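Local coordinates for 3-oxo-tetronate kinase (Salmonella typhimurium, PDB 3DQQ), which probably catalyses the ATP-dependent phosphorylation of 3-oxo-tetronate to 3-oxo-tetronate 4-phosphate, as a member of the four-carbon acid sugar kinase family, at residues L22-M27 against A231-A235; S65-L69 against A102-L107; V125-L130 against S153-R157; I383-V387 against N405-E409. All coordinates share one frame. Numbering follows the deposited sequence.

Contact 1 (L22-M27 against A231-A235)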
loop_
_atom_site.group_PDB
_atom_site.type_symbol
_atom_site.label_atom_id
_atom_site.label_comp_id
_atom_site.label_asym_id
_atom_site.label_seq_id
_atom_site.Cartn_x
_atom_site.Cartn_y
_atom_site.Cartn_z
ATOM N N LEU A 22 -24.298 -19.011 -5.764
ATOM C CA LEU A 22 -25.254 -19.886 -6.472
ATOM C C LEU A 22 -24.978 -21.349 -6.123
ATOM O O LEU A 22 -25.899 -22.107 -5.789
ATOM C CB LEU A 22 -25.242 -19.653 -7.981
ATOM C CG LEU A 22 -25.621 -18.246 -8.470
ATOM C CD1 LEU A 22 -25.371 -18.135 -9.985
ATOM C CD2 LEU A 22 -27.046 -17.896 -8.084
ATOM N N VAL A 23 -23.705 -21.733 -6.129
ATOM C CA VAL A 23 -23.362 -23.120 -5.826
ATOM C C VAL A 23 -23.671 -23.475 -4.382
ATOM O O VAL A 23 -24.237 -24.513 -4.105
ATOM C CB VAL A 23 -21.908 -23.445 -6.188
ATOM C CG1 VAL A 23 -21.523 -24.806 -5.634
ATOM C CG2 VAL A 23 -21.736 -23.370 -7.726
ATOM N N GLU A 24 -23.337 -22.595 -3.463
ATOM C CA GLU A 24 -23.647 -22.832 -2.044
ATOM C C GLU A 24 -25.133 -22.909 -1.777
ATOM O O GLU A 24 -25.532 -23.408 -0.746
ATOM C CB GLU A 24 -23.025 -21.768 -1.144
ATOM C CG GLU A 24 -21.481 -21.778 -1.233
ATOM C CD GLU A 24 -20.866 -23.121 -0.802
ATOM O OE1 GLU A 24 -21.199 -23.541 0.329
ATOM O OE2 GLU A 24 -20.083 -23.748 -1.572
ATOM N N ASN A 25 -25.959 -22.437 -2.694
ATOM C CA ASN A 25 -27.385 -22.514 -2.482
ATOM C C ASN A 25 -28.045 -23.379 -3.516
ATOM O O ASN A 25 -29.228 -23.215 -3.775
ATOM C CB ASN A 25 -27.966 -21.114 -2.471
ATOM C CG ASN A 25 -27.559 -20.345 -1.249
ATOM O OD1 ASN A 25 -28.200 -20.468 -0.243
ATOM N ND2 ASN A 25 -26.491 -19.577 -1.314
ATOM N N GLY A 26 -27.281 -24.299 -4.105
ATOM C CA GLY A 26 -27.822 -25.438 -4.873
ATOM C C GLY A 26 -27.824 -25.368 -6.392
ATOM O O GLY A 26 -28.370 -26.240 -7.054
ATOM N N MET A 27 -27.255 -24.328 -6.972
ATOM C CA MET A 27 -27.302 -24.176 -8.412
ATOM C C MET A 27 -25.854 -24.336 -8.938
ATOM O O MET A 27 -24.987 -23.478 -8.702
ATOM C CB MET A 27 -27.939 -22.828 -8.751
ATOM C CG MET A 27 -28.374 -22.634 -10.208
ATOM S SD MET A 27 -29.268 -21.053 -10.435
ATOM C CE MET A 27 -30.543 -21.341 -9.239
ATOM N N ALA A 231 -31.461 -18.250 -5.934
ATOM C CA ALA A 231 -31.035 -19.650 -5.891
ATOM C C ALA A 231 -31.932 -20.449 -4.985
ATOM O O ALA A 231 -32.327 -21.540 -5.329
ATOM C CB ALA A 231 -29.622 -19.786 -5.439
ATOM N N ARG A 232 -32.306 -19.894 -3.844
ATOM C CA ARG A 232 -33.143 -20.627 -2.910
ATOM C C ARG A 232 -34.551 -20.844 -3.382
ATOM O O ARG A 232 -35.231 -21.733 -2.864
ATOM C CB ARG A 232 -33.192 -19.926 -1.575
ATOM C CG ARG A 232 -31.827 -19.811 -0.942
ATOM C CD ARG A 232 -31.864 -19.401 0.472
ATOM N NE ARG A 232 -30.501 -19.383 0.938
ATOM C CZ ARG A 232 -30.073 -18.771 2.029
ATOM N NH1 ARG A 232 -30.910 -18.143 2.833
ATOM N NH2 ARG A 232 -28.785 -18.808 2.320
ATOM N N GLN A 233 -35.022 -20.052 -4.341
ATOM C CA GLN A 233 -36.273 -20.394 -4.985
ATOM C C GLN A 233 -36.139 -21.670 -5.758
ATOM O O GLN A 233 -37.081 -22.428 -5.817
ATOM C CB GLN A 233 -36.726 -19.328 -5.947
ATOM C CG GLN A 233 -37.519 -18.288 -5.281
ATOM C CD GLN A 233 -38.738 -18.840 -4.616
ATOM O OE1 GLN A 233 -39.577 -19.483 -5.258
ATOM N NE2 GLN A 233 -38.862 -18.589 -3.314
ATOM N N TRP A 234 -34.992 -21.914 -6.375
ATOM C CA TRP A 234 -34.848 -23.111 -7.196
ATOM C C TRP A 234 -34.402 -24.252 -6.334
ATOM O O TRP A 234 -34.553 -25.391 -6.685
ATOM C CB TRP A 234 -33.884 -22.876 -8.349
ATOM C CG TRP A 234 -34.338 -21.769 -9.210
ATOM C CD1 TRP A 234 -33.803 -20.532 -9.310
ATOM C CD2 TRP A 234 -35.467 -21.785 -10.069
ATOM N NE1 TRP A 234 -34.512 -19.772 -10.177
ATOM C CE2 TRP A 234 -35.552 -20.510 -10.662
ATOM C CE3 TRP A 234 -36.409 -22.760 -10.416
ATOM C CZ2 TRP A 234 -36.543 -20.178 -11.590
ATOM C CZ3 TRP A 234 -37.404 -22.424 -11.329
ATOM C CH2 TRP A 234 -37.454 -21.141 -11.913
ATOM N N ALA A 235 -33.874 -23.943 -5.164
ATOM C CA ALA A 235 -33.485 -24.994 -4.230
ATOM C C ALA A 235 -34.751 -25.639 -3.693
ATOM O O ALA A 235 -34.743 -26.834 -3.423
ATOM C CB ALA A 235 -32.597 -24.430 -3.074
HETATM O O HOH W 1 -25.642 -18.706 1.076
#
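L22 lies in the last turn of helix 12-24 and sends its CD2 to within 4.1 Å of A231 CB of helix 224-235. Next, N25 is central: its CB packs 3.6 Å from A231 CB, and its OD1 accepts hydrogen bonds from R232 NE (2.8 Å) and R232 NH2 (3.1 Å), while ND2 donates to water 1 (2.7 Å) and F21 O. G26 (phi 101°) is the C-prime residue of a Schellman motif, closed by G26 N to V23 O (3.1 Å) and M27 N to L22 O (2.9 Å); a side chain here would strike the preceding carbonyl. The motif ends the helix; M27 then directs its CE at A231 CA (3.8 Å) and, in apolar contact, W234 CD1 (3.4 Å), and its SD lies 5.5 Å from the W234 five-membered ring centroid, an oblique Met-aromatic contact. The small A231 allows this approach. R232 NH1 has salt bridges to E204 and E208, and the N25 amide pairs with the guanidinium edge beside apolar packing of L22, M27 and A231.

Contact 2 (S65-L69 against A102-L107)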
loop_
_atom_site.group_PDB
_atom_site.type_symbol
_atom_site.label_atom_id
_atom_site.label_comp_id
_atom_site.label_asym_id
_atom_site.label_seq_id
_atom_site.Cartn_x
_atom_site.Cartn_y
_atom_site.Cartn_z
ATOM N N SER A 65 -20.918 -6.027 -22.594
ATOM C CA SER A 65 -22.094 -6.593 -21.931
ATOM C C SER A 65 -23.146 -7.134 -22.910
ATOM O O SER A 65 -23.705 -8.217 -22.716
ATOM C CB SER A 65 -22.718 -5.564 -21.007
ATOM O OG SER A 65 -21.784 -5.130 -20.038
ATOM N N LEU A 66 -23.408 -6.374 -23.965
ATOM C CA LEU A 66 -24.298 -6.831 -25.047
ATOM C C LEU A 66 -23.756 -8.082 -25.741
ATOM O O LEU A 66 -24.535 -8.978 -26.049
ATOM C CB LEU A 66 -24.592 -5.720 -26.057
ATOM C CG LEU A 66 -25.395 -4.548 -25.482
ATOM C CD1 LEU A 66 -25.637 -3.476 -26.517
ATOM C CD2 LEU A 66 -26.729 -4.959 -24.781
ATOM N N ALA A 67 -22.447 -8.173 -25.968
ATOM C CA ALA A 67 -21.863 -9.382 -26.557
ATOM C C ALA A 67 -22.167 -10.574 -25.622
ATOM O O ALA A 67 -22.617 -11.643 -26.074
ATOM C CB ALA A 67 -20.399 -9.218 -26.763
ATOM N N ALA A 68 -21.996 -10.369 -24.316
ATOM C CA ALA A 68 -22.286 -11.416 -23.341
ATOM C C ALA A 68 -23.746 -11.814 -23.451
ATOM O O ALA A 68 -24.064 -12.993 -23.454
ATOM C CB ALA A 68 -21.968 -10.956 -21.932
ATOM N N LEU A 69 -24.629 -10.826 -23.576
ATOM C CA LEU A 69 -26.069 -11.095 -23.640
ATOM C C LEU A 69 -26.438 -11.857 -24.908
ATOM O O LEU A 69 -27.269 -12.765 -24.847
ATOM C CB LEU A 69 -26.853 -9.804 -23.548
ATOM C CG LEU A 69 -28.362 -9.939 -23.603
ATOM C CD1 LEU A 69 -28.887 -10.650 -22.378
ATOM C CD2 LEU A 69 -29.037 -8.559 -23.730
ATOM N N ALA A 102 -28.803 -0.393 -21.373
ATOM C CA ALA A 102 -28.559 -1.067 -22.637
ATOM C C ALA A 102 -29.206 -2.445 -22.577
ATOM O O ALA A 102 -29.875 -2.854 -23.523
ATOM C CB ALA A 102 -27.109 -1.163 -22.941
ATOM N N LEU A 103 -29.032 -3.156 -21.469
ATOM C CA LEU A 103 -29.570 -4.513 -21.349
ATOM C C LEU A 103 -31.085 -4.424 -21.425
ATOM O O LEU A 103 -31.722 -5.249 -22.080
ATOM C CB LEU A 103 -29.120 -5.205 -20.034
ATOM C CG LEU A 103 -27.605 -5.492 -19.799
ATOM C CD1 LEU A 103 -27.281 -5.948 -18.348
ATOM C CD2 LEU A 103 -27.076 -6.515 -20.781
ATOM N N MET A 104 -31.668 -3.421 -20.795
ATOM C CA MET A 104 -33.114 -3.294 -20.808
ATOM C C MET A 104 -33.590 -3.146 -22.229
ATOM O O MET A 104 -34.553 -3.790 -22.654
ATOM C CB MET A 104 -33.584 -2.116 -19.939
ATOM C CG MET A 104 -33.292 -2.249 -18.404
ATOM S SD MET A 104 -33.789 -0.726 -17.504
ATOM C CE MET A 104 -35.559 -1.027 -17.696
ATOM N N VAL A 105 -32.905 -2.328 -23.009
ATOM C CA VAL A 105 -33.335 -2.136 -24.387
ATOM C C VAL A 105 -33.155 -3.426 -25.180
ATOM O O VAL A 105 -34.025 -3.779 -25.921
ATOM C CB VAL A 105 -32.587 -0.980 -25.098
ATOM C CG1 VAL A 105 -32.790 -1.085 -26.624
ATOM C CG2 VAL A 105 -33.012 0.359 -24.565
ATOM N N ALA A 106 -32.028 -4.126 -25.054
ATOM C CA ALA A 106 -31.824 -5.404 -25.773
ATOM C C ALA A 106 -32.846 -6.457 -25.358
ATOM O O ALA A 106 -33.188 -7.288 -26.160
ATOM C CB ALA A 106 -30.474 -5.923 -25.587
ATOM N N LEU A 107 -33.353 -6.424 -24.126
ATOM C CA LEU A 107 -34.307 -7.426 -23.661
ATOM C C LEU A 107 -35.750 -6.933 -23.806
ATOM O O LEU A 107 -36.717 -7.547 -23.337
ATOM C CB LEU A 107 -34.006 -7.765 -22.216
ATOM C CG LEU A 107 -32.802 -8.695 -21.999
ATOM C CD1 LEU A 107 -32.387 -8.625 -20.526
ATOM C CD2 LEU A 107 -33.098 -10.101 -22.379
#
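Two helices of the sugar-binding N-terminal domain, 58-74 and 96-106, pack side by side here within its alpha/beta fold. The axes of their segments run in roughly the same direction, crossing at -35° with a closest approach of 10.4 Å, and no hydrogen bond joins them, so the fit rests on leucine rotamers set against alanines. L66 adopts the mt rotamer; although its CA-to-CB bond points sideways, CD2 comes within 4.2 Å of A102 CB, 4.3 Å of L103 CD2 and 4.0 Å of A106 CB. L69 takes the other common leucine form, tp, from a CA-to-CB bond aimed at the partner helix. L103, also mt, swings its end inward to meet both of these leucines, and it further touches F82 of strand 79-83 and L219 of strand 219-222. Alanine suits A102 and A106 because a methyl group lets the leucine ends come close to the helix backbone. S65 can sit on this apolar face because its OG is hydrogen-bonded to A61 O. L107, just past the helix end, adds CG 4.1 Å from L69 CD2, while the tightest approach is L69 CD2 to A106 CB, 3.5 Å.

Contact 3 (V125-L130 against S153-R157)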
loop_
_atom_site.group_PDB
_atom_site.type_symbol
_atom_site.label_atom_id
_atom_site.label_comp_id
_atom_site.label_asym_id
_atom_site.label_seq_id
_atom_site.Cartn_x
_atom_site.Cartn_y
_atom_site.Cartn_z
ATOM N N VAL A 125 -29.411 -1.999 2.832
ATOM C CA VAL A 125 -30.052 -0.892 2.202
ATOM C C VAL A 125 -31.364 -0.622 2.939
ATOM O O VAL A 125 -32.180 -1.533 3.113
ATOM C CB VAL A 125 -30.336 -1.202 0.693
ATOM C CG1 VAL A 125 -31.234 -0.120 0.090
ATOM C CG2 VAL A 125 -29.024 -1.364 -0.046
ATOM N N TYR A 126 -31.582 0.635 3.341
ATOM C CA TYR A 126 -32.830 1.035 4.028
ATOM C C TYR A 126 -33.341 2.336 3.441
ATOM O O TYR A 126 -32.581 3.280 3.297
ATOM C CB TYR A 126 -32.604 1.153 5.535
ATOM C CG TYR A 126 -33.843 1.544 6.282
ATOM C CD1 TYR A 126 -33.957 2.785 6.912
ATOM C CD2 TYR A 126 -34.901 0.699 6.357
ATOM C CE1 TYR A 126 -35.087 3.146 7.574
ATOM C CE2 TYR A 126 -36.050 1.061 7.029
ATOM C CZ TYR A 126 -36.128 2.280 7.622
ATOM O OH TYR A 126 -37.289 2.593 8.256
ATOM N N GLN A 127 -34.614 2.371 3.078
ATOM C CA GLN A 127 -35.219 3.481 2.330
ATOM C C GLN A 127 -34.461 3.914 1.067
ATOM O O GLN A 127 -34.619 5.064 0.576
ATOM C CB GLN A 127 -35.411 4.683 3.224
ATOM C CG GLN A 127 -36.189 4.389 4.473
ATOM C CD GLN A 127 -37.619 4.013 4.232
ATOM O OE1 GLN A 127 -38.266 4.447 3.286
ATOM N NE2 GLN A 127 -38.121 3.178 5.096
ATOM N N GLY A 128 -33.654 2.994 0.537
ATOM C CA GLY A 128 -32.853 3.287 -0.636
ATOM C C GLY A 128 -31.455 3.787 -0.391
ATOM O O GLY A 128 -30.703 3.996 -1.345
ATOM N N TYR A 129 -31.093 3.941 0.874
ATOM C CA TYR A 129 -29.751 4.400 1.222
ATOM C C TYR A 129 -28.880 3.191 1.513
ATOM O O TYR A 129 -29.327 2.239 2.148
ATOM C CB TYR A 129 -29.780 5.306 2.451
ATOM C CG TYR A 129 -30.534 6.610 2.273
ATOM C CD1 TYR A 129 -29.864 7.813 2.063
ATOM C CD2 TYR A 129 -31.931 6.641 2.349
ATOM C CE1 TYR A 129 -30.550 8.987 1.935
ATOM C CE2 TYR A 129 -32.631 7.825 2.203
ATOM C CZ TYR A 129 -31.933 8.988 1.996
ATOM O OH TYR A 129 -32.649 10.162 1.875
ATOM N N LEU A 130 -27.645 3.224 1.033
ATOM C CA LEU A 130 -26.752 2.106 1.174
ATOM C C LEU A 130 -25.879 2.327 2.388
ATOM O O LEU A 130 -25.311 3.393 2.552
ATOM C CB LEU A 130 -25.917 1.954 -0.105
ATOM C CG LEU A 130 -24.795 0.877 -0.233
ATOM C CD1 LEU A 130 -25.269 -0.506 0.155
ATOM C CD2 LEU A 130 -24.245 0.824 -1.689
ATOM N N SER A 153 -25.015 8.483 -0.583
ATOM C CA SER A 153 -25.411 7.181 -0.156
ATOM C C SER A 153 -26.779 6.809 -0.677
ATOM O O SER A 153 -27.219 5.680 -0.452
ATOM C CB SER A 153 -25.423 7.109 1.383
ATOM O OG SER A 153 -24.229 7.666 1.937
ATOM N N TYR A 154 -27.454 7.722 -1.377
ATOM C CA TYR A 154 -28.830 7.479 -1.803
ATOM C C TYR A 154 -28.873 6.862 -3.224
ATOM O O TYR A 154 -28.566 7.529 -4.226
ATOM C CB TYR A 154 -29.589 8.775 -1.763
ATOM C CG TYR A 154 -31.096 8.618 -1.909
ATOM C CD1 TYR A 154 -31.801 7.767 -1.101
ATOM C CD2 TYR A 154 -31.815 9.343 -2.864
ATOM C CE1 TYR A 154 -33.161 7.629 -1.238
ATOM C CE2 TYR A 154 -33.198 9.184 -3.010
ATOM C CZ TYR A 154 -33.858 8.340 -2.192
ATOM O OH TYR A 154 -35.229 8.186 -2.295
ATOM N N LEU A 155 -29.223 5.579 -3.303
ATOM C CA LEU A 155 -28.998 4.819 -4.507
ATOM C C LEU A 155 -29.753 5.376 -5.696
ATOM O O LEU A 155 -29.197 5.525 -6.781
ATOM C CB LEU A 155 -29.303 3.349 -4.268
ATOM C CG LEU A 155 -28.198 2.579 -3.510
ATOM C CD1 LEU A 155 -28.757 1.299 -2.832
ATOM C CD2 LEU A 155 -27.022 2.262 -4.428
ATOM N N PRO A 156 -30.996 5.777 -5.497
ATOM C CA PRO A 156 -31.703 6.381 -6.624
ATOM C C PRO A 156 -31.052 7.632 -7.213
ATOM O O PRO A 156 -31.166 7.850 -8.407
ATOM C CB PRO A 156 -33.077 6.745 -6.025
ATOM C CG PRO A 156 -33.219 5.955 -4.862
ATOM C CD PRO A 156 -31.838 5.764 -4.298
ATOM N N ARG A 157 -30.421 8.465 -6.379
ATOM C CA ARG A 157 -29.631 9.588 -6.911
ATOM C C ARG A 157 -28.402 9.098 -7.607
ATOM O O ARG A 157 -28.121 9.564 -8.684
ATOM C CB ARG A 157 -29.200 10.591 -5.846
ATOM C CG ARG A 157 -30.125 11.776 -5.725
ATOM C CD ARG A 157 -29.421 12.950 -5.072
ATOM N NE ARG A 157 -28.927 12.599 -3.731
ATOM C CZ ARG A 157 -29.683 12.574 -2.629
ATOM N NH1 ARG A 157 -30.956 12.892 -2.669
ATOM N NH2 ARG A 157 -29.158 12.215 -1.475
HETATM O O HOH W 2 -36.308 6.724 -0.396
#
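The chain folds back on itself through a type I' turn from Y126 to Y129, closed by Y126 N to Y129 O (3.0 Å) and Y129 N to Y126 O (2.9 Å). Residues Q127 and G128 both have positive phi, and at G128 a side chain would run into the preceding carbonyl and crowd the Y154 ring, so glycine fits. Beyond the turn, Y129 forms a single beta bridge with Y154: G128 O accepts from L155 N (2.9 Å) and L130 N donates to S153 O (2.9 Å), with a CA-H...O contact from Y129 CA to S153 O (3.3 Å). On one side of this bridge the two tyrosine rings meet obliquely, their planes at 41° and Y129 CZ 3.3 Å from Y154 CD1; water 2 joins Y154 OH to Q127 O, 2.6 Å from each. L155 points into the apolar interior, where its CD1 meets V125 CG2 (3.9 Å) and L130 CB (4.0 Å) and its side chain touches V198 of strand 196-199. S153 OG is hydrogen-bonded to A138 N. The arrangement is a two-residue beta hairpin with a type I' turn, its second strand bridged to Y154, which occupies the N-cap position of helix 155-160.

Contact 4 (I383-V387 against N405-E409)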
loop_
_atom_site.group_PDB
_atom_site.type_symbol
_atom_site.label_atom_id
_atom_site.label_comp_id
_atom_site.label_asym_id
_atom_site.label_seq_id
_atom_site.Cartn_x
_atom_site.Cartn_y
_atom_site.Cartn_z
ATOM N N ILE A 383 -13.426 -22.585 0.363
ATOM C CA ILE A 383 -12.378 -22.797 1.308
ATOM C C ILE A 383 -12.585 -21.702 2.334
ATOM O O ILE A 383 -12.490 -21.932 3.510
ATOM C CB ILE A 383 -10.996 -22.743 0.619
ATOM C CG1 ILE A 383 -10.937 -23.772 -0.530
ATOM C CG2 ILE A 383 -9.908 -22.993 1.627
ATOM C CD1 ILE A 383 -9.970 -23.459 -1.626
ATOM N N SER A 384 -12.887 -20.503 1.876
ATOM C CA SER A 384 -13.155 -19.368 2.738
ATOM C C SER A 384 -14.142 -18.577 1.946
ATOM O O SER A 384 -14.317 -18.818 0.769
ATOM C CB SER A 384 -11.903 -18.507 2.946
ATOM O OG SER A 384 -10.986 -19.080 3.876
ATOM N N PRO A 385 -14.797 -17.619 2.571
ATOM C CA PRO A 385 -15.757 -16.856 1.787
ATOM C C PRO A 385 -15.097 -16.182 0.616
ATOM O O PRO A 385 -14.058 -15.557 0.782
ATOM C CB PRO A 385 -16.262 -15.815 2.782
ATOM C CG PRO A 385 -16.075 -16.488 4.121
ATOM C CD PRO A 385 -14.768 -17.196 3.979
ATOM N N GLY A 386 -15.706 -16.338 -0.560
ATOM C CA GLY A 386 -15.260 -15.686 -1.796
ATOM C C GLY A 386 -14.237 -16.518 -2.546
ATOM O O GLY A 386 -13.880 -16.175 -3.672
ATOM N N VAL A 387 -13.779 -17.613 -1.940
ATOM C CA VAL A 387 -12.672 -18.367 -2.459
ATOM C C VAL A 387 -12.964 -19.839 -2.492
ATOM O O VAL A 387 -12.559 -20.567 -1.583
ATOM C CB VAL A 387 -11.440 -18.128 -1.618
ATOM C CG1 VAL A 387 -10.206 -18.758 -2.299
ATOM C CG2 VAL A 387 -11.291 -16.631 -1.411
ATOM N N ASN A 405 -6.559 -9.719 0.663
ATOM C CA ASN A 405 -6.827 -10.014 2.098
ATOM C C ASN A 405 -7.992 -10.978 2.413
ATOM O O ASN A 405 -8.384 -11.105 3.581
ATOM C CB ASN A 405 -6.988 -8.715 2.928
ATOM C CG ASN A 405 -5.637 -7.917 3.109
ATOM O OD1 ASN A 405 -4.599 -8.434 3.599
ATOM N ND2 ASN A 405 -5.686 -6.631 2.742
ATOM N N PHE A 406 -8.499 -11.691 1.411
ATOM C CA PHE A 406 -9.350 -12.868 1.664
ATOM C C PHE A 406 -8.609 -14.025 2.342
ATOM O O PHE A 406 -7.427 -14.252 2.136
ATOM C CB PHE A 406 -9.929 -13.450 0.375
ATOM C CG PHE A 406 -10.897 -12.561 -0.307
ATOM C CD1 PHE A 406 -12.248 -12.760 -0.153
ATOM C CD2 PHE A 406 -10.453 -11.495 -1.111
ATOM C CE1 PHE A 406 -13.161 -11.936 -0.786
ATOM C CE2 PHE A 406 -11.364 -10.641 -1.738
ATOM C CZ PHE A 406 -12.725 -10.877 -1.582
ATOM N N GLY A 407 -9.368 -14.792 3.096
ATOM C CA GLY A 407 -8.868 -15.940 3.787
ATOM C C GLY A 407 -8.447 -15.601 5.205
ATOM O O GLY A 407 -8.417 -14.440 5.615
ATOM N N ASP A 408 -8.117 -16.667 5.914
ATOM C CA ASP A 408 -7.574 -16.684 7.250
ATOM C C ASP A 408 -6.103 -17.168 7.202
ATOM O O ASP A 408 -5.586 -17.555 6.153
ATOM C CB ASP A 408 -8.395 -17.683 8.061
ATOM C CG ASP A 408 -8.455 -19.130 7.390
ATOM O OD1 ASP A 408 -8.685 -19.303 6.125
ATOM O OD2 ASP A 408 -8.273 -20.104 8.178
ATOM N N GLU A 409 -5.450 -17.166 8.355
ATOM C CA GLU A 409 -4.042 -17.548 8.493
ATOM C C GLU A 409 -3.678 -18.890 7.867
ATOM O O GLU A 409 -2.638 -19.029 7.199
ATOM C CB GLU A 409 -3.696 -17.582 9.980
ATOM C CG GLU A 409 -2.219 -17.400 10.322
ATOM C CD GLU A 409 -1.946 -17.503 11.835
ATOM O OE1 GLU A 409 -2.649 -18.281 12.540
ATOM O OE2 GLU A 409 -1.021 -16.804 12.322
#
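Close to the probable ATP site of the nucleotide-binding C-terminal domain, the turn between strands 376-382 and 387-392 meets the loop leading to helix 411-417. G404, an ATP-binding residue by similarity, lies about 5 Å from the side chain of F406. The turn from S384 to V387 is type II, closed by V387 N to S384 O (3.0 Å); proline suits its second position, and G386, with positive phi, its third, where a CB would clash with the F406 ring. At the base, I383 and S384 both face V387 in a classic beta bulge. P385 O lies at the edge of the F406 ring, 3.5 Å from CD1, and V387 CG2 packs 3.9 Å from F406 CB. G407 CA lies 3.8 Å from S384 OG; at its backbone angles a CB would hit the preceding carbonyl. D408 OD2 forms a salt bridge with R414 and hydrogen-bonds S410 OG; R414 NH2 hydrogen-bonds I383 O. Thus F406 packs against the turn, while R414 gives both loops a common polar partner.

Overall arrangement
Contacts 1, 2 and 3 belong to the sugar-binding part of the chain, with 2 and 3 nested inside the long loop that contact 1 closes; contact 4 belongs to the nucleotide-binding part and lies across the chain's centre from contact 2. Contact 3 is the most buried, yet contact 4, about 12 Å from the chain's centre, is the most central. Contact 1 sets a helix end and the loop after it against a helix, mixing amide-guanidinium bonding with apolar packing; contact 2 pairs two helices by apolar side chains. Contact 3 depends on backbone hydrogen bonds; contact 4 has no clear one between its loops. It alone touches the second subunit, through N405 and F406.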